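Local coordinates for malate dehydrogenase (Naegleria fowleri, PDB 6UM4), which probably catalyses the reversible oxidation of malate to oxaloacetate with a nicotinamide adenine dinucleotide as hydride carrier, at residues A[108-113]-A[178-183]; A[128-133]-A[158-163]; A[205-210]-A[234-239]; A[275-280]-A[373-378]. One frame throughout, in Å; residues are numbered along the deposited sequence. Where two conformers were deposited one is given.

Interaction 1 (A[108-113]-A[178-183]); sequences QIANSL and ILLGGK
L180 holds its CG anti to its own carbonyl carbon (chi1 -51°), while I109 puts CG2 anti to its backbone N; with these torsions the methyl fork of the leucine meets the branch methyl of the isoleucine. The two side chains run slantwise past each other, I109 CG2 lying 3.6 Å from L180 CD2 and 3.7 Å from L180 CD1. The second of these methyls reaches further along the helix, to 3.9 Å between L180 CD1 and A110 CB, an approach for which the short alanine side chain is well suited. One turn after I109, L113 enters the same patch. Its CD2 meets I178 CD1 tip to tip at 4.1 Å and lies 4.2 Å from L180 CD1.

This is the inner side of the first helix of a Rossmann fold packing on the end of strand 176-179 and the loop that follows it. V102, on the adjacent strand 98-102, touches both L113 and L180. Helix 332-348 packs against I109 and L113 as well, and N111 and S112 touch A333 and N111 of the second subunit respectively.

Every side chain carrying the contact is aliphatic; within the helix L113 N bonds to I109 O at 2.9 Å. Cohesion between the segments therefore comes from dispersion and the exclusion of water, and branched shapes, rather than directional bonds, set how helix and strand fit.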
# COMPACT_ATOMS: atom_id res chain seq x y z
N GLN A 108 0.18 -1.99 -11.81
CA GLN A 108 0.41 -2.65 -10.52
C GLN A 108 1.14 -1.74 -9.54
O GLN A 108 0.79 -1.69 -8.35
CB GLN A 108 1.16 -3.96 -10.74
CG GLN A 108 0.31 -5.05 -11.37
CD GLN A 108 -0.97 -5.31 -10.59
OE1 GLN A 108 -0.96 -5.45 -9.36
NE2 GLN A 108 -2.10 -5.34 -11.30
N ILE A 109 2.12 -0.98 -10.03
CA ILE A 109 2.80 -0.01 -9.18
C ILE A 109 1.81 1.02 -8.65
O ILE A 109 1.79 1.34 -7.45
CB ILE A 109 3.96 0.66 -9.94
CG1 ILE A 109 5.14 -0.31 -10.12
CG2 ILE A 109 4.36 1.92 -9.23
CD1 ILE A 109 6.25 0.26 -11.03
N ALA A 110 0.96 1.56 -9.53
CA ALA A 110 -0.04 2.54 -9.09
C ALA A 110 -0.96 1.96 -8.02
O ALA A 110 -1.32 2.65 -7.05
CB ALA A 110 -0.87 3.03 -10.27
N ASN A 111 -1.36 0.69 -8.17
CA ASN A 111 -2.28 0.07 -7.20
C ASN A 111 -1.74 0.16 -5.77
O ASN A 111 -2.53 0.34 -4.83
CB ASN A 111 -2.54 -1.38 -7.60
CG ASN A 111 -3.41 -2.14 -6.59
OD1 ASN A 111 -2.90 -2.94 -5.79
ND2 ASN A 111 -4.72 -1.92 -6.64
N SER A 112 -0.42 0.09 -5.59
CA SER A 112 0.16 0.28 -4.26
C SER A 112 0.46 1.75 -3.97
O SER A 112 0.32 2.19 -2.83
CB SER A 112 1.43 -0.56 -4.10
OG SER A 112 1.11 -1.94 -4.04
N LEU A 113 0.86 2.52 -4.99
CA LEU A 113 1.27 3.90 -4.77
C LEU A 113 0.12 4.80 -4.30
O LEU A 113 0.28 5.61 -3.38
CB LEU A 113 1.86 4.46 -6.06
CG LEU A 113 2.32 5.90 -5.93
CD1 LEU A 113 3.73 5.89 -5.36
CD2 LEU A 113 2.29 6.58 -7.28
N ILE A 178 4.24 11.98 -10.87
CA ILE A 178 4.94 10.70 -10.78
C ILE A 178 4.64 9.95 -12.06
O ILE A 178 3.47 9.65 -12.36
CB ILE A 178 4.52 9.89 -9.54
CG1 ILE A 178 4.88 10.67 -8.27
CG2 ILE A 178 5.21 8.52 -9.51
CD1 ILE A 178 4.38 10.04 -7.01
N LEU A 179 5.67 9.69 -12.85
CA LEU A 179 5.50 9.18 -14.21
C LEU A 179 5.81 7.70 -14.22
O LEU A 179 6.97 7.30 -14.34
CB LEU A 179 6.38 9.97 -15.18
CG LEU A 179 6.03 11.45 -15.09
CD1 LEU A 179 6.69 12.27 -16.17
CD2 LEU A 179 4.48 11.60 -15.12
N LEU A 180 4.75 6.88 -14.10
CA LEU A 180 4.85 5.43 -14.14
C LEU A 180 4.64 4.89 -15.54
O LEU A 180 5.17 3.83 -15.88
CB LEU A 180 3.81 4.79 -13.20
CG LEU A 180 3.76 5.30 -11.76
CD1 LEU A 180 2.57 4.68 -11.01
CD2 LEU A 180 5.07 4.96 -11.05
N GLY A 181 3.87 5.62 -16.34
CA GLY A 181 3.48 5.12 -17.64
C GLY A 181 4.58 5.23 -18.67
O GLY A 181 5.36 6.17 -18.70
N GLY A 182 4.60 4.24 -19.56
CA GLY A 182 5.57 4.21 -20.63
C GLY A 182 5.18 3.16 -21.64
O GLY A 182 4.06 2.64 -21.62
N LYS A 183 6.09 2.90 -22.57
CA LYS A 183 5.86 1.86 -23.56
C LYS A 183 6.76 0.67 -23.29
O LYS A 183 7.99 0.79 -23.41
CB LYS A 183 6.09 2.40 -24.97
CG LYS A 183 5.56 1.49 -26.08
CD LYS A 183 5.97 2.00 -27.45
CE LYS A 183 5.30 1.21 -28.57
NZ LYS A 183 5.54 1.87 -29.89

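Interaction 2 (A[128-133]-A[158-163]); sequences PVKLRL and LEEIYL
The guanidinium of R132 lies flat on the ring of Y162, with centres 4.0 Å apart and planes at 15°, across two parallel strands of a beta-alpha-beta unit of the Rossmann fold. Y162 CD2 covers one face of the guanidinium, and R132 NH2 stands over the ring toward its rim, 3.3 Å from Y162 CE2, an off-centre cation-pi stack. Two waters sit at the guanidinium edge, in its plane; the oxygen of one lies 2.8 Å from R132 NH1 and donates to E160 OE1. R132 NH2 also donates to D169 O, which helps fix the rotation of the group.

Strand 158-164 is an outermost strand of the parallel sheet within this chain, and the face bearing K130, R132, E160 and Y162 is partly exposed, which suits long charged or amphipathic side chains. The backbone bonds run from both partners: E159 N to V129 O, L131 N to E160 O, Y162 N to L131 O (177° at the hydrogen), and L133 N to Y162 O.

The face bearing L131, L133 and I161 is wholly aliphatic, turned to helices 108-118 and 140-151. There the side chains of L131 and L158 cross at about a right angle, CD1 to CD1 3.8 Å, and L133 CD1 rests 3.7 Å from I161 CG2 and 3.9 Å from L163 CD2.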
# COMPACT_ATOMS: atom_id res chain seq x y z
N PRO A 128 -3.63 18.00 2.39
CA PRO A 128 -4.66 17.47 1.49
C PRO A 128 -4.14 17.30 0.07
O PRO A 128 -3.30 18.07 -0.41
CB PRO A 128 -5.76 18.55 1.53
CG PRO A 128 -5.52 19.29 2.80
CD PRO A 128 -4.04 19.28 3.00
N VAL A 129 -4.67 16.30 -0.62
CA VAL A 129 -4.16 15.94 -1.94
C VAL A 129 -5.30 15.84 -2.94
O VAL A 129 -6.44 15.50 -2.60
CB VAL A 129 -3.35 14.63 -1.91
CG1 VAL A 129 -2.13 14.81 -1.07
CG2 VAL A 129 -4.20 13.51 -1.32
N LYS A 130 -4.98 16.20 -4.18
CA LYS A 130 -5.82 15.98 -5.34
C LYS A 130 -5.04 15.13 -6.34
O LYS A 130 -3.90 15.47 -6.69
CB LYS A 130 -6.25 17.29 -5.99
CG LYS A 130 -7.04 18.21 -5.07
CD LYS A 130 -7.47 19.47 -5.79
CE LYS A 130 -8.20 20.40 -4.83
NZ LYS A 130 -8.80 21.55 -5.55
N LEU A 131 -5.66 14.05 -6.80
CA LEU A 131 -5.02 13.12 -7.72
C LEU A 131 -5.57 13.35 -9.11
O LEU A 131 -6.79 13.36 -9.31
CB LEU A 131 -5.26 11.68 -7.28
CG LEU A 131 -4.52 11.20 -6.04
CD1 LEU A 131 -5.00 9.80 -5.65
CD2 LEU A 131 -3.05 11.21 -6.32
N ARG A 132 -4.68 13.54 -10.07
CA ARG A 132 -5.04 13.58 -11.48
C ARG A 132 -4.42 12.35 -12.11
O ARG A 132 -3.20 12.28 -12.28
CB ARG A 132 -4.57 14.88 -12.13
CG ARG A 132 -5.24 16.13 -11.52
CD ARG A 132 -4.83 17.42 -12.25
NE ARG A 132 -5.56 17.61 -13.49
CZ ARG A 132 -6.78 18.17 -13.56
NH1 ARG A 132 -7.45 18.41 -12.44
NH2 ARG A 132 -7.37 18.34 -14.74
N LEU A 133 -5.26 11.41 -12.48
CA LEU A 133 -4.85 10.06 -12.86
C LEU A 133 -4.93 9.92 -14.37
O LEU A 133 -6.00 10.12 -14.96
CB LEU A 133 -5.76 9.02 -12.20
CG LEU A 133 -5.83 9.09 -10.68
CD1 LEU A 133 -6.69 7.95 -10.14
CD2 LEU A 133 -4.39 9.03 -10.12
N LEU A 158 -7.97 13.09 0.72
CA LEU A 158 -8.15 12.99 -0.73
C LEU A 158 -9.31 13.88 -1.14
O LEU A 158 -10.48 13.49 -1.06
CB LEU A 158 -8.39 11.54 -1.13
CG LEU A 158 -8.37 11.24 -2.62
CD1 LEU A 158 -7.13 11.87 -3.28
CD2 LEU A 158 -8.32 9.75 -2.76
N GLU A 159 -8.98 15.08 -1.60
CA GLU A 159 -10.01 16.08 -1.88
C GLU A 159 -10.63 15.90 -3.26
O GLU A 159 -11.77 16.31 -3.48
CB GLU A 159 -9.42 17.49 -1.76
CG GLU A 159 -10.25 18.41 -0.87
CD GLU A 159 -9.45 18.94 0.30
OE1 GLU A 159 -8.62 19.85 0.09
OE2 GLU A 159 -9.64 18.43 1.43
N GLU A 160 -9.91 15.28 -4.19
CA GLU A 160 -10.44 15.11 -5.53
C GLU A 160 -9.69 13.97 -6.20
O GLU A 160 -8.51 13.76 -5.95
CB GLU A 160 -10.28 16.38 -6.38
CG GLU A 160 -11.01 16.32 -7.71
CD GLU A 160 -10.60 17.41 -8.69
OE1 GLU A 160 -9.83 18.32 -8.31
OE2 GLU A 160 -11.09 17.37 -9.84
N ILE A 161 -10.40 13.24 -7.06
CA ILE A 161 -9.81 12.27 -7.98
C ILE A 161 -10.31 12.62 -9.38
O ILE A 161 -11.50 12.46 -9.66
CB ILE A 161 -10.17 10.82 -7.63
CG1 ILE A 161 -9.80 10.50 -6.18
CG2 ILE A 161 -9.45 9.87 -8.58
CD1 ILE A 161 -10.32 9.14 -5.70
N TYR A 162 -9.42 13.07 -10.25
CA TYR A 162 -9.75 13.41 -11.63
C TYR A 162 -9.12 12.38 -12.57
O TYR A 162 -7.95 12.03 -12.40
CB TYR A 162 -9.27 14.82 -11.97
CG TYR A 162 -9.51 15.23 -13.41
CD1 TYR A 162 -10.75 15.72 -13.83
CD2 TYR A 162 -8.49 15.14 -14.36
CE1 TYR A 162 -10.96 16.11 -15.16
CE2 TYR A 162 -8.70 15.51 -15.68
CZ TYR A 162 -9.93 16.00 -16.08
OH TYR A 162 -10.12 16.37 -17.40
N LEU A 163 -9.91 11.89 -13.53
CA LEU A 163 -9.49 10.84 -14.45
C LEU A 163 -9.42 11.37 -15.87
O LEU A 163 -10.32 12.09 -16.30
CB LEU A 163 -10.47 9.66 -14.44
CG LEU A 163 -10.98 9.08 -13.13
CD1 LEU A 163 -11.86 7.90 -13.46
CD2 LEU A 163 -9.85 8.68 -12.22
O HOH W 1 -10.95 20.93 -6.59
O HOH W 2 -7.09 18.23 -9.71
O HOH W 3 -9.97 19.85 -10.62

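Interaction 3 (A[205-210]-A[234-239]); sequences QGEALN and SANAPD
N236, the first residue beyond the helical part of 226-235, comes up against G206 and E207. Glycine fits here because a CB at 206 would stand within about 3.5 Å of N236 CB. The amide oxygen of N236 takes a bond from a water, 2.8 Å from N236 OD1, that also donates to E207 OE2; its ND2 turns back to I232 O and also reaches L417 O. A237 follows with a methyl small enough to sit 3.6 Å from G206 O, beside a carbonyl that also takes the N-H of N210. P238 lays its CD 3.7 Å from N210 OD1 and, as a proline, has no N-H to offer that oxygen. The donor is supplied by D239, whose backbone N bonds to N210 OD1 at 2.8 Å. The carboxylate of D239 then completes a ring: N210 ND2 gives a nearly straight bond (172°) to the anti lone pair of D239 OD2, 3.0 Å away. N210 is placed for this by its CG lying anti to the backbone N (chi1 -160°).

An asparagine amide offers acceptor and donor together, so one side chain clips the helix to the turn that leads on to strand 245-247 of the Rossmann domain; the N-H donated to D239 OD2 would probably favour the charged carboxylate.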
# COMPACT_ATOMS: atom_id res chain seq x y z
N GLN A 205 5.23 14.51 -22.75
CA GLN A 205 4.82 14.83 -21.39
C GLN A 205 5.61 16.00 -20.82
O GLN A 205 5.05 16.83 -20.09
CB GLN A 205 4.93 13.59 -20.50
CG GLN A 205 3.94 12.51 -20.93
CD GLN A 205 3.86 11.34 -19.97
OE1 GLN A 205 4.61 11.27 -18.99
NE2 GLN A 205 2.95 10.41 -20.25
N GLY A 206 6.89 16.12 -21.15
CA GLY A 206 7.61 17.33 -20.79
C GLY A 206 6.97 18.57 -21.39
O GLY A 206 6.90 19.62 -20.74
N GLU A 207 6.51 18.47 -22.63
CA GLU A 207 5.83 19.59 -23.28
C GLU A 207 4.56 19.94 -22.53
O GLU A 207 4.27 21.12 -22.28
CB GLU A 207 5.53 19.23 -24.74
CG GLU A 207 6.74 19.33 -25.67
CD GLU A 207 6.49 18.72 -27.04
OE1 GLU A 207 5.49 18.00 -27.22
OE2 GLU A 207 7.34 18.93 -27.94
N ALA A 208 3.78 18.92 -22.15
CA ALA A 208 2.54 19.18 -21.41
C ALA A 208 2.84 19.72 -20.02
O ALA A 208 2.16 20.64 -19.55
CB ALA A 208 1.71 17.89 -21.32
N LEU A 209 3.84 19.14 -19.35
CA LEU A 209 4.25 19.61 -18.03
C LEU A 209 4.64 21.08 -18.09
O LEU A 209 4.20 21.89 -17.27
CB LEU A 209 5.41 18.77 -17.49
CG LEU A 209 5.15 17.48 -16.69
CD1 LEU A 209 6.40 16.56 -16.65
CD2 LEU A 209 4.69 17.77 -15.26
N ASN A 210 5.48 21.44 -19.07
CA ASN A 210 5.96 22.80 -19.15
C ASN A 210 4.80 23.76 -19.32
O ASN A 210 4.77 24.83 -18.69
CB ASN A 210 6.96 22.95 -20.30
CG ASN A 210 7.83 24.17 -20.14
OD1 ASN A 210 8.80 24.16 -19.39
ND2 ASN A 210 7.49 25.25 -20.85
N SER A 234 13.00 16.78 -19.37
CA SER A 234 13.58 18.07 -19.04
C SER A 234 13.98 18.84 -20.28
O SER A 234 13.79 20.06 -20.34
CB SER A 234 14.80 17.85 -18.13
OG SER A 234 15.40 19.07 -17.75
N ALA A 235 14.54 18.16 -21.28
CA ALA A 235 14.96 18.84 -22.50
C ALA A 235 13.79 19.50 -23.21
O ALA A 235 13.98 20.46 -23.96
CB ALA A 235 15.64 17.87 -23.46
N ASN A 236 12.59 18.97 -23.01
CA ASN A 236 11.38 19.47 -23.64
C ASN A 236 10.53 20.27 -22.66
O ASN A 236 9.34 20.49 -22.91
CB ASN A 236 10.59 18.31 -24.23
CG ASN A 236 11.29 17.68 -25.41
OD1 ASN A 236 11.19 18.19 -26.54
ND2 ASN A 236 12.04 16.62 -25.16
N ALA A 237 11.13 20.71 -21.56
CA ALA A 237 10.44 21.53 -20.57
C ALA A 237 11.35 22.66 -20.16
O ALA A 237 11.83 22.72 -19.02
CB ALA A 237 10.02 20.68 -19.36
N PRO A 238 11.59 23.62 -21.06
CA PRO A 238 12.65 24.63 -20.82
C PRO A 238 12.38 25.55 -19.64
O PRO A 238 13.33 26.17 -19.14
CB PRO A 238 12.69 25.41 -22.15
CG PRO A 238 11.36 25.20 -22.78
CD PRO A 238 10.96 23.79 -22.38
N ASP A 239 11.14 25.68 -19.19
CA ASP A 239 10.84 26.55 -18.06
C ASP A 239 10.82 25.81 -16.73
O ASP A 239 10.58 26.42 -15.68
CB ASP A 239 9.53 27.29 -18.29
CG ASP A 239 9.59 28.18 -19.51
OD1 ASP A 239 10.38 29.15 -19.49
OD2 ASP A 239 8.90 27.87 -20.50
O HOH W 4 9.50 20.32 -27.39

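Interaction 4 (A[275-280]-A[373-378]); sequences AIWGNH and SMPVQC
S373, P375 and W277 carry most of this junction, where two antiparallel strands of the alpha/beta C-terminal domain of the lactate/malate dehydrogenase fold come together through a single bridge. S373 makes three bonds to segment 275-280. Its N gives to G278 O at 2.9 Å, in the carbonyl plane and on a lone pair; its O takes the N-H of G278 at 3.1 Å; and its hydroxyl, OG being anti to the backbone N (chi1 -172°), donates to I276 O at 2.7 Å from well above the carbonyl plane. OG is also bonded to T249 OG1, so a small hydroxyl residue suits the buried spot. G278 adopts a backbone conformation, with positive phi (100°), in which a side chain would jam against the preceding carbonyl oxygen. Just beyond, H280 ND1 bonds to D252, consistent with the His-Asp pair of this family.

W277 offers P375 one face of its indole. P375 CD stands over the six-membered ring, 3.5 Å from its centroid and 14° off the normal, a CH-pi contact, while W277 NE1 turns its hydrogen to D287 and Y364 meets the ring edge-to-face. At its CB the proline is packed tightly: A275 CB lies 3.4 Å from P375 CB.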
# COMPACT_ATOMS: atom_id res chain seq x y z
N ALA A 275 24.98 4.63 -1.35
CA ALA A 275 24.50 5.33 -2.54
C ALA A 275 24.60 4.44 -3.78
O ALA A 275 25.46 3.56 -3.87
CB ALA A 275 25.28 6.63 -2.77
N ILE A 276 23.73 4.72 -4.74
CA ILE A 276 23.75 4.14 -6.08
C ILE A 276 24.24 5.21 -7.06
O ILE A 276 23.72 6.33 -7.06
CB ILE A 276 22.35 3.64 -6.46
CG1 ILE A 276 21.83 2.66 -5.40
CG2 ILE A 276 22.31 3.04 -7.85
CD1 ILE A 276 22.58 1.34 -5.32
N TRP A 277 25.27 4.89 -7.86
CA TRP A 277 25.74 5.80 -8.91
C TRP A 277 25.28 5.30 -10.28
O TRP A 277 25.24 4.10 -10.55
CB TRP A 277 27.27 5.90 -8.95
CG TRP A 277 27.95 6.41 -7.70
CD1 TRP A 277 28.26 5.69 -6.59
CD2 TRP A 277 28.47 7.73 -7.49
NE1 TRP A 277 28.88 6.49 -5.66
CE2 TRP A 277 29.04 7.74 -6.20
CE3 TRP A 277 28.49 8.90 -8.25
CZ2 TRP A 277 29.63 8.88 -5.66
CZ3 TRP A 277 29.07 10.03 -7.71
CH2 TRP A 277 29.63 10.01 -6.42
N GLY A 278 24.98 6.25 -11.18
CA GLY A 278 24.83 5.89 -12.58
C GLY A 278 23.41 5.72 -13.10
O GLY A 278 22.49 6.44 -12.70
N ASN A 279 23.23 4.75 -13.99
CA ASN A 279 21.98 4.50 -14.68
C ASN A 279 21.09 3.57 -13.85
O ASN A 279 21.58 2.65 -13.19
CB ASN A 279 22.30 3.86 -16.03
CG ASN A 279 21.19 3.96 -17.02
OD1 ASN A 279 20.19 4.62 -16.77
ND2 ASN A 279 21.35 3.32 -18.18
N HIS A 280 19.77 3.77 -13.92
CA HIS A 280 18.84 2.80 -13.33
C HIS A 280 18.82 1.58 -14.25
O HIS A 280 17.92 1.38 -15.08
CB HIS A 280 17.45 3.42 -13.15
CG HIS A 280 16.41 2.47 -12.66
ND1 HIS A 280 16.55 1.74 -11.50
CD2 HIS A 280 15.21 2.12 -13.17
CE1 HIS A 280 15.48 0.99 -11.32
NE2 HIS A 280 14.65 1.20 -12.32
N SER A 373 22.55 8.99 -11.26
CA SER A 373 22.32 8.78 -9.83
C SER A 373 23.57 9.11 -9.05
O SER A 373 24.70 8.80 -9.47
CB SER A 373 21.89 7.33 -9.59
OG SER A 373 21.46 7.09 -8.25
N MET A 374 23.39 9.81 -7.93
CA MET A 374 24.50 10.23 -7.08
C MET A 374 24.03 10.19 -5.64
O MET A 374 22.84 10.33 -5.36
CB MET A 374 24.97 11.65 -7.42
CG MET A 374 25.33 11.90 -8.87
SD MET A 374 25.90 13.59 -9.18
CE MET A 374 25.52 13.66 -10.93
N PRO A 375 24.96 10.07 -4.68
CA PRO A 375 24.58 10.29 -3.27
C PRO A 375 24.15 11.73 -3.07
O PRO A 375 24.90 12.67 -3.39
CB PRO A 375 25.88 10.00 -2.51
CG PRO A 375 26.99 10.17 -3.55
CD PRO A 375 26.37 9.68 -4.83
N VAL A 376 22.94 11.92 -2.56
CA VAL A 376 22.43 13.25 -2.27
C VAL A 376 21.84 13.29 -0.87
O VAL A 376 21.45 12.27 -0.29
CB VAL A 376 21.37 13.73 -3.27
CG1 VAL A 376 21.88 13.60 -4.70
CG2 VAL A 376 20.03 12.99 -3.04
N GLN A 377 21.78 14.50 -0.32
CA GLN A 377 21.01 14.81 0.87
C GLN A 377 19.79 15.62 0.44
O GLN A 377 19.94 16.65 -0.22
CB GLN A 377 21.83 15.62 1.87
CG GLN A 377 21.02 15.93 3.12
CD GLN A 377 21.88 16.32 4.28
OE1 GLN A 377 23.06 15.95 4.34
NE2 GLN A 377 21.31 17.04 5.24
N CYS A 378 18.61 15.14 0.81
CA CYS A 378 17.37 15.88 0.56
C CYS A 378 17.09 16.76 1.77
O CYS A 378 16.86 16.26 2.87
CB CYS A 378 16.20 14.93 0.29
SG CYS A 378 16.26 14.17 -1.36

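In the fold
Interactions 1, 2 and 3 all lie in the NAD-binding domain, whereas interaction 4 belongs to the C-terminal domain, across the chain's centre from interactions 1 and 2. Interactions 1 and 4 are buried; interactions 2 and 3 are partly exposed. Their chemistry follows: interaction 1 is purely aliphatic, interaction 4 joins buried hydrogen bonds to aromatic packing, and the outer two bring in charged groups and waters. Interactions 1 and 2 reach one parallel sheet, and helix 108-118 leads in sequence to strand 129-134. Interaction 3 touches interaction 1 directly through L179 CD1 and Q205 OE1, 3.6 Å apart, while interactions 2 and 4 are farthest apart, with centres about 30 Å apart.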